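Local coordinates for Non-reducing end alpha-L-arabinofuranosidase BoGH43B (Bacteroides ovatus, PDB 5JOZ), which cleaves terminal non-reducing alpha-L-arabinofuranosyl residues from the side branches of xyloglucan, converting 'S' units to 'X' units, at residues G177-K182 against Y188-E193; L28-F33 against G38-H43; K45-W50 against T270-V275. All coordinates share one frame; numbering follows the deposited sequence.

Contact 1: G177-K182 against Y188-E193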
loop_
_atom_site.group_PDB
_atom_site.type_symbol
_atom_site.label_atom_id
_atom_site.label_comp_id
_atom_site.label_asym_id
_atom_site.label_seq_id
_atom_site.Cartn_x
_atom_site.Cartn_y
_atom_site.Cartn_z
ATOM N N GLY A 177 -11.353 7.891 -9.055
ATOM C CA GLY A 177 -10.161 8.708 -8.909
ATOM C C GLY A 177 -10.120 10.097 -9.514
ATOM O O GLY A 177 -9.086 10.471 -10.080
ATOM N N PRO A 178 -11.214 10.884 -9.373
ATOM C CA PRO A 178 -11.215 12.208 -9.993
ATOM C C PRO A 178 -10.373 13.207 -9.220
ATOM O O PRO A 178 -10.451 13.251 -7.991
ATOM C CB PRO A 178 -12.687 12.610 -9.945
ATOM C CG PRO A 178 -13.192 11.951 -8.714
ATOM C CD PRO A 178 -12.493 10.622 -8.686
ATOM N N HIS A 179 -9.562 13.981 -9.934
ATOM C CA HIS A 179 -8.851 15.114 -9.347
ATOM C C HIS A 179 -9.225 16.374 -10.096
ATOM O O HIS A 179 -9.507 16.329 -11.292
ATOM C CB HIS A 179 -7.337 14.921 -9.397
ATOM C CG HIS A 179 -6.872 13.741 -8.616
ATOM N ND1 HIS A 179 -7.113 13.599 -7.265
ATOM C CD2 HIS A 179 -6.208 12.629 -9.002
ATOM C CE1 HIS A 179 -6.592 12.456 -6.852
ATOM N NE2 HIS A 179 -6.041 11.848 -7.887
ATOM N N PHE A 180 -9.166 17.486 -9.371
ATOM C CA PHE A 180 -9.587 18.778 -9.834
ATOM C C PHE A 180 -8.345 19.665 -9.943
ATOM O O PHE A 180 -7.597 19.786 -8.979
ATOM C CB PHE A 180 -10.585 19.346 -8.810
ATOM C CG PHE A 180 -11.362 20.532 -9.299
ATOM C CD1 PHE A 180 -12.131 20.445 -10.445
ATOM C CD2 PHE A 180 -11.336 21.734 -8.600
ATOM C CE1 PHE A 180 -12.849 21.538 -10.898
ATOM C CE2 PHE A 180 -12.051 22.828 -9.046
ATOM C CZ PHE A 180 -12.809 22.729 -10.202
ATOM N N TYR A 181 -8.112 20.259 -11.114
ATOM C CA TYR A 181 -6.992 21.193 -11.300
ATOM C C TYR A 181 -7.441 22.455 -12.024
ATOM O O TYR A 181 -8.288 22.400 -12.915
ATOM C CB TYR A 181 -5.847 20.552 -12.093
ATOM C CG TYR A 181 -5.420 19.186 -11.616
ATOM C CD1 TYR A 181 -4.794 19.020 -10.390
ATOM C CD2 TYR A 181 -5.650 18.057 -12.396
ATOM C CE1 TYR A 181 -4.402 17.765 -9.948
ATOM C CE2 TYR A 181 -5.260 16.801 -11.973
ATOM C CZ TYR A 181 -4.633 16.657 -10.747
ATOM O OH TYR A 181 -4.242 15.405 -10.337
ATOM N N LYS A 182 -6.877 23.594 -11.631
ATOM C CA LYS A 182 -7.087 24.846 -12.347
ATOM C C LYS A 182 -5.776 25.116 -13.023
ATOM O O LYS A 182 -4.826 25.524 -12.363
ATOM C CB LYS A 182 -7.464 25.984 -11.392
ATOM C CG LYS A 182 -7.462 27.388 -11.997
ATOM C CD LYS A 182 -8.358 27.508 -13.224
ATOM C CE LYS A 182 -8.511 28.952 -13.678
ATOM N NZ LYS A 182 -9.069 29.825 -12.604
ATOM N N TYR A 188 -9.945 21.430 -14.814
ATOM C CA TYR A 188 -9.835 20.082 -15.356
ATOM C C TYR A 188 -10.238 19.064 -14.322
ATOM O O TYR A 188 -9.851 19.171 -13.161
ATOM C CB TYR A 188 -8.393 19.761 -15.755
ATOM C CG TYR A 188 -7.872 20.491 -16.959
ATOM C CD1 TYR A 188 -7.343 21.769 -16.842
ATOM C CD2 TYR A 188 -7.857 19.888 -18.212
ATOM C CE1 TYR A 188 -6.834 22.434 -17.941
ATOM C CE2 TYR A 188 -7.352 20.547 -19.316
ATOM C CZ TYR A 188 -6.844 21.821 -19.172
ATOM O OH TYR A 188 -6.354 22.492 -20.256
ATOM N N ILE A 189 -10.992 18.065 -14.766
ATOM C CA ILE A 189 -11.303 16.875 -13.993
ATOM C C ILE A 189 -10.620 15.720 -14.714
ATOM O O ILE A 189 -10.997 15.371 -15.831
ATOM C CB ILE A 189 -12.824 16.621 -13.891
ATOM C CG1 ILE A 189 -13.464 17.689 -13.001
ATOM C CG2 ILE A 189 -13.111 15.226 -13.323
ATOM C CD1 ILE A 189 -14.981 17.674 -12.995
ATOM N N MET A 190 -9.603 15.150 -14.068
ATOM C CA MET A 190 -8.875 14.000 -14.586
ATOM C C MET A 190 -9.323 12.819 -13.742
ATOM O O MET A 190 -9.426 12.927 -12.524
ATOM C CB MET A 190 -7.370 14.233 -14.454
ATOM C CG MET A 190 -6.491 13.206 -15.173
ATOM S SD MET A 190 -4.718 13.450 -14.896
ATOM C CE MET A 190 -4.582 13.024 -13.160
ATOM N N SER A 191 -9.591 11.690 -14.377
ATOM C CA SER A 191 -10.179 10.557 -13.666
ATOM C C SER A 191 -9.776 9.230 -14.298
ATOM O O SER A 191 -9.173 9.190 -15.367
ATOM C CB SER A 191 -11.703 10.709 -13.664
ATOM O OG SER A 191 -12.192 10.761 -14.992
ATOM N N ALA A 192 -10.129 8.155 -13.610
ATOM C CA ALA A 192 -9.827 6.796 -14.024
ATOM C C ALA A 192 -11.111 6.076 -14.440
ATOM O O ALA A 192 -12.171 6.339 -13.878
ATOM C CB ALA A 192 -9.148 6.054 -12.881
ATOM N N GLU A 193 -10.998 5.182 -15.429
ATOM C CA GLU A 193 -12.110 4.362 -15.949
ATOM C C GLU A 193 -11.578 3.045 -16.478
ATOM O O GLU A 193 -10.383 2.922 -16.705
ATOM C CB GLU A 193 -12.807 5.046 -17.136
ATOM C CG GLU A 193 -13.266 6.447 -16.871
ATOM C CD GLU A 193 -14.096 7.051 -17.977
ATOM O OE1 GLU A 193 -14.058 6.573 -19.135
ATOM O OE2 GLU A 193 -14.793 8.042 -17.659
#
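Gly177 lays its carbonyl oxygen against the backbone of Ser191, 3.7 Å from Gly177 O to Ser191 CA. It directly follows Glu176, the probable proton donor, and its N-H bonds to Asp126, the residue thought to tune that acid. At Pro178 the CA-H points at Met190 O (Pro178 CA to Met190 O 3.2 Å), an oxygen that also takes the N-H of His179 at 2.8 Å from His179 N, nearly on the line of the carbonyl. His179 returns the pairing through its own oxygen, 3.0 Å from Met190 N, while its ND1 is hydrogen-bonded to Ser128 OG and its ring turns an edge to the Met190 methyl. These bonds knit the first two strands, 176-183 and 186-193, a beta hairpin at the start of a four-stranded antiparallel blade in the five-bladed beta-propeller of family 43. Phe180 projects from the opposite face; with CG anti to the backbone N (chi1 -166°), its ring meets Ile189 edge-on, Phe180 CD1 to Ile189 CG1 4.0 Å, with CG1 in the ring plane. Tyr181 shares the face of His179 and forms two backbone bonds with Tyr188, Tyr181 N to Tyr188 O at 2.9 Å and Tyr188 N to Tyr181 O at 2.7 Å. Its ring crosses the bent end of Met190, Tyr181 OH to Met190 CE 3.7 Å, and the hydroxyl continues to Asp240 and the Leu241 amide in the next blade.

Contact 2: L28-F33 against G38-H43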
loop_
_atom_site.group_PDB
_atom_site.type_symbol
_atom_site.label_atom_id
_atom_site.label_comp_id
_atom_site.label_asym_id
_atom_site.label_seq_id
_atom_site.Cartn_x
_atom_site.Cartn_y
_atom_site.Cartn_z
ATOM N N LEU A 28 4.116 12.041 -1.003
ATOM C CA LEU A 28 3.244 11.092 -1.663
ATOM C C LEU A 28 2.660 10.092 -0.686
ATOM O O LEU A 28 3.347 9.629 0.215
ATOM C CB LEU A 28 4.030 10.373 -2.758
ATOM C CG LEU A 28 3.317 9.446 -3.732
ATOM C CD1 LEU A 28 4.099 9.415 -5.047
ATOM C CD2 LEU A 28 3.175 8.038 -3.180
ATOM N N VAL A 29 1.390 9.754 -0.901
ATOM C CA VAL A 29 0.683 8.772 -0.099
ATOM C C VAL A 29 0.099 7.696 -0.965
ATOM O O VAL A 29 -0.248 7.942 -2.102
ATOM C CB VAL A 29 -0.485 9.375 0.721
ATOM C CG1 VAL A 29 0.050 10.100 1.947
ATOM C CG2 VAL A 29 -1.370 10.291 -0.132
ATOM N N THR A 30 -0.067 6.517 -0.371
ATOM C CA THR A 30 -0.676 5.379 -1.025
ATOM C C THR A 30 -1.667 4.728 -0.075
ATOM O O THR A 30 -1.527 4.857 1.135
ATOM C CB THR A 30 0.413 4.345 -1.434
ATOM O OG1 THR A 30 1.231 4.009 -0.309
ATOM C CG2 THR A 30 1.295 4.927 -2.516
ATOM N N SER A 31 -2.641 4.010 -0.639
ATOM C CA SER A 31 -3.678 3.330 0.131
ATOM C C SER A 31 -3.193 2.045 0.848
ATOM O O SER A 31 -2.318 1.319 0.364
ATOM C CB SER A 31 -4.896 3.040 -0.757
ATOM O OG SER A 31 -4.551 2.326 -1.929
ATOM N N THR A 32 -3.795 1.778 1.998
ATOM C CA THR A 32 -3.360 0.714 2.910
ATOM C C THR A 32 -4.417 -0.323 3.311
ATOM O O THR A 32 -4.061 -1.397 3.785
ATOM C CB THR A 32 -2.779 1.335 4.193
ATOM O OG1 THR A 32 -3.564 2.475 4.586
ATOM C CG2 THR A 32 -1.396 1.807 3.950
ATOM N N PHE A 33 -5.702 -0.020 3.142
ATOM C CA PHE A 33 -6.769 -0.986 3.415
ATOM C C PHE A 33 -6.742 -1.421 4.898
ATOM O O PHE A 33 -6.776 -0.550 5.780
ATOM C CB PHE A 33 -6.717 -2.102 2.359
ATOM C CG PHE A 33 -6.902 -1.571 0.970
ATOM C CD1 PHE A 33 -8.175 -1.315 0.482
ATOM C CD2 PHE A 33 -5.819 -1.207 0.198
ATOM C CE1 PHE A 33 -8.362 -0.755 -0.776
ATOM C CE2 PHE A 33 -5.998 -0.648 -1.058
ATOM C CZ PHE A 33 -7.271 -0.423 -1.547
ATOM N N GLY A 38 -1.743 3.490 8.694
ATOM C CA GLY A 38 -2.400 3.674 7.402
ATOM C C GLY A 38 -1.810 4.852 6.677
ATOM O O GLY A 38 -1.268 5.764 7.314
ATOM N N LEU A 39 -1.917 4.820 5.345
ATOM C CA LEU A 39 -1.510 5.915 4.462
ATOM C C LEU A 39 -0.078 6.386 4.680
ATOM O O LEU A 39 0.146 7.471 5.221
ATOM C CB LEU A 39 -2.497 7.087 4.621
ATOM C CG LEU A 39 -3.979 6.695 4.580
ATOM C CD1 LEU A 39 -4.892 7.925 4.638
ATOM C CD2 LEU A 39 -4.254 5.844 3.351
ATOM N N PRO A 40 0.907 5.573 4.263
ATOM C CA PRO A 40 2.288 6.002 4.406
ATOM C C PRO A 40 2.588 7.264 3.607
ATOM O O PRO A 40 2.044 7.453 2.513
ATOM C CB PRO A 40 3.080 4.803 3.875
ATOM C CG PRO A 40 2.151 4.121 2.957
ATOM C CD PRO A 40 0.830 4.239 3.645
ATOM N N VAL A 41 3.431 8.117 4.176
ATOM C CA VAL A 41 3.878 9.356 3.556
ATOM C C VAL A 41 5.327 9.176 3.132
ATOM O O VAL A 41 6.202 9.064 3.986
ATOM C CB VAL A 41 3.844 10.536 4.549
ATOM C CG1 VAL A 41 4.372 11.805 3.888
ATOM C CG2 VAL A 41 2.445 10.748 5.094
ATOM N N TYR A 42 5.573 9.183 1.822
ATOM C CA TYR A 42 6.925 9.139 1.264
ATOM C C TYR A 42 7.394 10.559 0.890
ATOM O O TYR A 42 6.582 11.412 0.564
ATOM C CB TYR A 42 6.957 8.237 0.026
ATOM C CG TYR A 42 6.485 6.812 0.260
ATOM C CD1 TYR A 42 7.376 5.804 0.680
ATOM C CD2 TYR A 42 5.154 6.463 0.054
ATOM C CE1 TYR A 42 6.940 4.497 0.876
ATOM C CE2 TYR A 42 4.705 5.163 0.254
ATOM C CZ TYR A 42 5.598 4.179 0.664
ATOM O OH TYR A 42 5.123 2.892 0.870
ATOM N N HIS A 43 8.708 10.779 0.926
ATOM C CA HIS A 43 9.325 12.073 0.662
ATOM C C HIS A 43 10.364 11.910 -0.450
ATOM O O HIS A 43 11.105 10.944 -0.450
ATOM C CB HIS A 43 9.973 12.584 1.946
ATOM C CG HIS A 43 10.718 13.875 1.799
ATOM N ND1 HIS A 43 11.793 14.200 2.597
ATOM C CD2 HIS A 43 10.541 14.925 0.964
ATOM C CE1 HIS A 43 12.256 15.385 2.251
ATOM N NE2 HIS A 43 11.511 15.850 1.267
#
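Leu28 and Tyr42 exchange two backbone hydrogen bonds as an antiparallel hydrogen-bonded pair. The bond from Tyr42 N to Leu28 O, 2.8 Å, is nearly straight at its hydrogen (168°); the return bond, Leu28 N to Tyr42 O at 3.0 Å, is more bent, its donor tilted from the carbonyl plane. The pair joins strands 25-29 and 40-44, the middle two of the four-stranded first blade of the family 43 beta-propeller. Beyond this pair, toward Thr32 and Leu39, the backbone pairing gives way to a side-chain bond. Thr32, its hydroxyl set between the backbone N and the carbonyl carbon (chi1 40°), receives the Leu39 amide, with Leu39 N 3.0 Å from Thr32 OG1, where the chain turns a corner at Leu39. Between these two points Thr30 O is approached by the CA-H of Leu39.

Thr30 also places OG1 in the plane of the Tyr42 ring, at its edge and 3.7 Å from Tyr42 CE2. The Thr30 and Tyr42 hydroxyls both bond to OD1 of Asn14, which ties the two side chains together although they do not bond to each other. Neighbouring Ser31 turns from the second segment and bonds through OG to Asp16, the probable catalytic proton acceptor, so this backbone adjoins the active site.

Apolar packing follows the alternation of side chains. Leu28 crosses the Tyr42 ring obliquely, Leu28 CD2 lying 4.1 Å from Tyr42 CD2. On the other face Val29 and Val41 run side by side and point the same way, Val29 CG1 to Val41 CG2 4.0 Å. At the far end Thr32 CG2 presses on the Pro40 ring at CD, only 3.3 Å away and tighter than usual for two carbons.

Contact 3: K45-W50 against T270-V275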
loop_
_atom_site.group_PDB
_atom_site.type_symbol
_atom_site.label_atom_id
_atom_site.label_comp_id
_atom_site.label_asym_id
_atom_site.label_seq_id
_atom_site.Cartn_x
_atom_site.Cartn_y
_atom_site.Cartn_z
ATOM N N LYS A 45 13.036 14.489 -3.315
ATOM C CA LYS A 45 13.487 15.741 -3.949
ATOM C C LYS A 45 13.659 15.655 -5.478
ATOM O O LYS A 45 13.885 16.680 -6.127
ATOM C CB LYS A 45 14.797 16.216 -3.302
ATOM C CG LYS A 45 14.646 16.432 -1.802
ATOM C CD LYS A 45 15.782 17.223 -1.181
ATOM C CE LYS A 45 15.371 17.789 0.175
ATOM N NZ LYS A 45 14.678 19.098 0.044
ATOM N N ASP A 46 13.528 14.462 -6.053
ATOM C CA ASP A 46 13.711 14.268 -7.503
ATOM C C ASP A 46 12.602 13.461 -8.206
ATOM O O ASP A 46 12.764 13.094 -9.376
ATOM C CB ASP A 46 15.089 13.637 -7.769
ATOM C CG ASP A 46 15.288 12.272 -7.074
ATOM O OD1 ASP A 46 14.308 11.588 -6.702
ATOM O OD2 ASP A 46 16.460 11.878 -6.907
ATOM N N LEU A 47 11.491 13.202 -7.505
ATOM C CA LEU A 47 10.367 12.328 -7.963
ATOM C C LEU A 47 10.684 10.841 -8.149
ATOM O O LEU A 47 9.766 10.050 -8.386
ATOM C CB LEU A 47 9.690 12.855 -9.238
ATOM C CG LEU A 47 8.917 14.165 -9.166
ATOM C CD1 LEU A 47 8.384 14.487 -10.545
ATOM C CD2 LEU A 47 7.769 14.085 -8.179
ATOM N N VAL A 48 11.955 10.459 -8.007
ATOM C CA VAL A 48 12.427 9.129 -8.359
ATOM C C VAL A 48 12.809 8.327 -7.119
ATOM O O VAL A 48 12.411 7.174 -6.989
ATOM C CB VAL A 48 13.616 9.218 -9.338
ATOM C CG1 VAL A 48 14.278 7.855 -9.544
ATOM C CG2 VAL A 48 13.138 9.772 -10.676
ATOM N N HIS A 49 13.598 8.933 -6.235
ATOM C CA HIS A 49 14.064 8.289 -5.025
ATOM C C HIS A 49 13.198 8.726 -3.843
ATOM O O HIS A 49 13.128 9.906 -3.494
ATOM C CB HIS A 49 15.527 8.631 -4.804
ATOM C CG HIS A 49 16.415 8.166 -5.917
ATOM N ND1 HIS A 49 16.923 9.021 -6.872
ATOM C CD2 HIS A 49 16.860 6.930 -6.242
ATOM C CE1 HIS A 49 17.652 8.331 -7.732
ATOM N NE2 HIS A 49 17.627 7.059 -7.374
ATOM N N TRP A 50 12.542 7.750 -3.237
ATOM C CA TRP A 50 11.542 7.988 -2.210
ATOM C C TRP A 50 11.980 7.387 -0.886
ATOM O O TRP A 50 12.588 6.318 -0.854
ATOM C CB TRP A 50 10.197 7.419 -2.668
ATOM C CG TRP A 50 9.649 8.184 -3.853
ATOM C CD1 TRP A 50 9.880 7.929 -5.168
ATOM C CD2 TRP A 50 8.818 9.346 -3.810
ATOM N NE1 TRP A 50 9.234 8.855 -5.954
ATOM C CE2 TRP A 50 8.579 9.740 -5.142
ATOM C CE3 TRP A 50 8.247 10.092 -2.770
ATOM C CZ2 TRP A 50 7.791 10.844 -5.465
ATOM C CZ3 TRP A 50 7.450 11.190 -3.089
ATOM C CH2 TRP A 50 7.234 11.556 -4.424
ATOM N N THR A 270 3.535 2.003 -7.682
ATOM C CA THR A 270 3.488 3.399 -8.086
ATOM C C THR A 270 4.499 3.692 -9.184
ATOM O O THR A 270 5.660 3.343 -9.074
ATOM C CB THR A 270 3.745 4.318 -6.883
ATOM O OG1 THR A 270 2.673 4.178 -5.949
ATOM C CG2 THR A 270 3.829 5.785 -7.302
ATOM N N PHE A 271 4.035 4.391 -10.213
ATOM C CA PHE A 271 4.788 4.674 -11.422
ATOM C C PHE A 271 4.884 6.184 -11.630
ATOM O O PHE A 271 4.128 6.962 -11.034
ATOM C CB PHE A 271 4.095 4.026 -12.627
ATOM C CG PHE A 271 4.092 2.519 -12.591
ATOM C CD1 PHE A 271 3.203 1.829 -11.779
ATOM C CD2 PHE A 271 4.989 1.790 -13.366
ATOM C CE1 PHE A 271 3.205 0.442 -11.734
ATOM C CE2 PHE A 271 5.001 0.407 -13.331
ATOM C CZ PHE A 271 4.103 -0.274 -12.515
ATOM N N LEU A 272 5.814 6.578 -12.496
ATOM C CA LEU A 272 6.090 7.983 -12.812
ATOM C C LEU A 272 6.158 8.140 -14.322
ATOM O O LEU A 272 6.852 7.362 -14.988
ATOM C CB LEU A 272 7.429 8.397 -12.197
ATOM C CG LEU A 272 7.882 9.856 -12.347
ATOM C CD1 LEU A 272 6.883 10.803 -11.684
ATOM C CD2 LEU A 272 9.252 10.019 -11.716
ATOM N N ALA A 273 5.443 9.123 -14.869
ATOM C CA ALA A 273 5.511 9.395 -16.305
ATOM C C ALA A 273 5.455 10.896 -16.618
ATOM O O ALA A 273 4.734 11.633 -15.952
ATOM C CB ALA A 273 4.397 8.653 -17.029
ATOM N N PRO A 274 6.215 11.347 -17.637
ATOM C CA PRO A 274 6.155 12.734 -18.051
ATOM C C PRO A 274 4.867 13.008 -18.821
ATOM O O PRO A 274 4.427 12.172 -19.606
ATOM C CB PRO A 274 7.373 12.876 -18.964
ATOM C CG PRO A 274 7.518 11.527 -19.589
ATOM C CD PRO A 274 7.024 10.537 -18.574
ATOM N N VAL A 275 4.273 14.169 -18.559
ATOM C CA VAL A 275 3.022 14.598 -19.173
ATOM C C VAL A 275 3.330 15.784 -20.078
ATOM O O VAL A 275 3.965 16.741 -19.657
ATOM C CB VAL A 275 2.005 15.019 -18.088
ATOM C CG1 VAL A 275 0.730 15.593 -18.705
ATOM C CG2 VAL A 275 1.683 13.834 -17.196
#
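Leu272 puts one methyl, CD2, into the bend of the chain at Leu47 and Val48. Its CG stands anti to the backbone N (chi1 -177°), and chi2 of 61° turns CD2 to the Leu47 backbone, 3.4 Å from Leu47 O and 3.8 Å from Leu47 CB, and leaves CD1 beside Leu47 CD1 at 4.1 Å. Both Leu47 and Val48 cross Leu272 at about a right angle, Val48 touching with CG2, 4.0 Å from Leu272 CD2. The contact is thus purely van der Waals.

Asp46 braces the bend: its OD1 accepts two backbone amides, Val48 N in an Asx turn and His49 N at 2.8 Å. Its other oxygen, OD2, takes ND1 of His49 at 2.9 Å, in the plane of the imidazole, and also the His303 amide, and Val48 CG1 sits over the centre of the His49 ring. Trp50 adds a weak bond from NE1 to Leu47 O.

This loop links strands 40-44 and 51-55 of the first propeller blade, whereas Leu272 belongs to strand 269-277 of the fifth; Trp250, on the adjoining strand 249-256, lies against both Leu47 and Leu272, and Phe26 of strand 25-29 backs Leu47.

The touching residues of contacts 1 and 2 are all buried in the propeller domain, while in contact 3 Val48 is partly exposed. Contacts 1 and 2 each join neighbouring strands within one blade, the fourth and the first, and rely on backbone hydrogen bonds; contact 1 keeps a regular ladder, while contact 2 replaces part of it with a threonine hydroxyl. Both adjoin probable catalytic residues, and their nearest atoms are about 9 Å apart. Contact 3, away from those sites, joins the first blade to the fifth through one leucine side chain set against Leu47 and Val48, with no polar bond between its two segments. Trp50 connects it to contact 2, its ring packing on Leu28 and Tyr42, with Leu28 CB 3.5 Å from Trp50 CZ3.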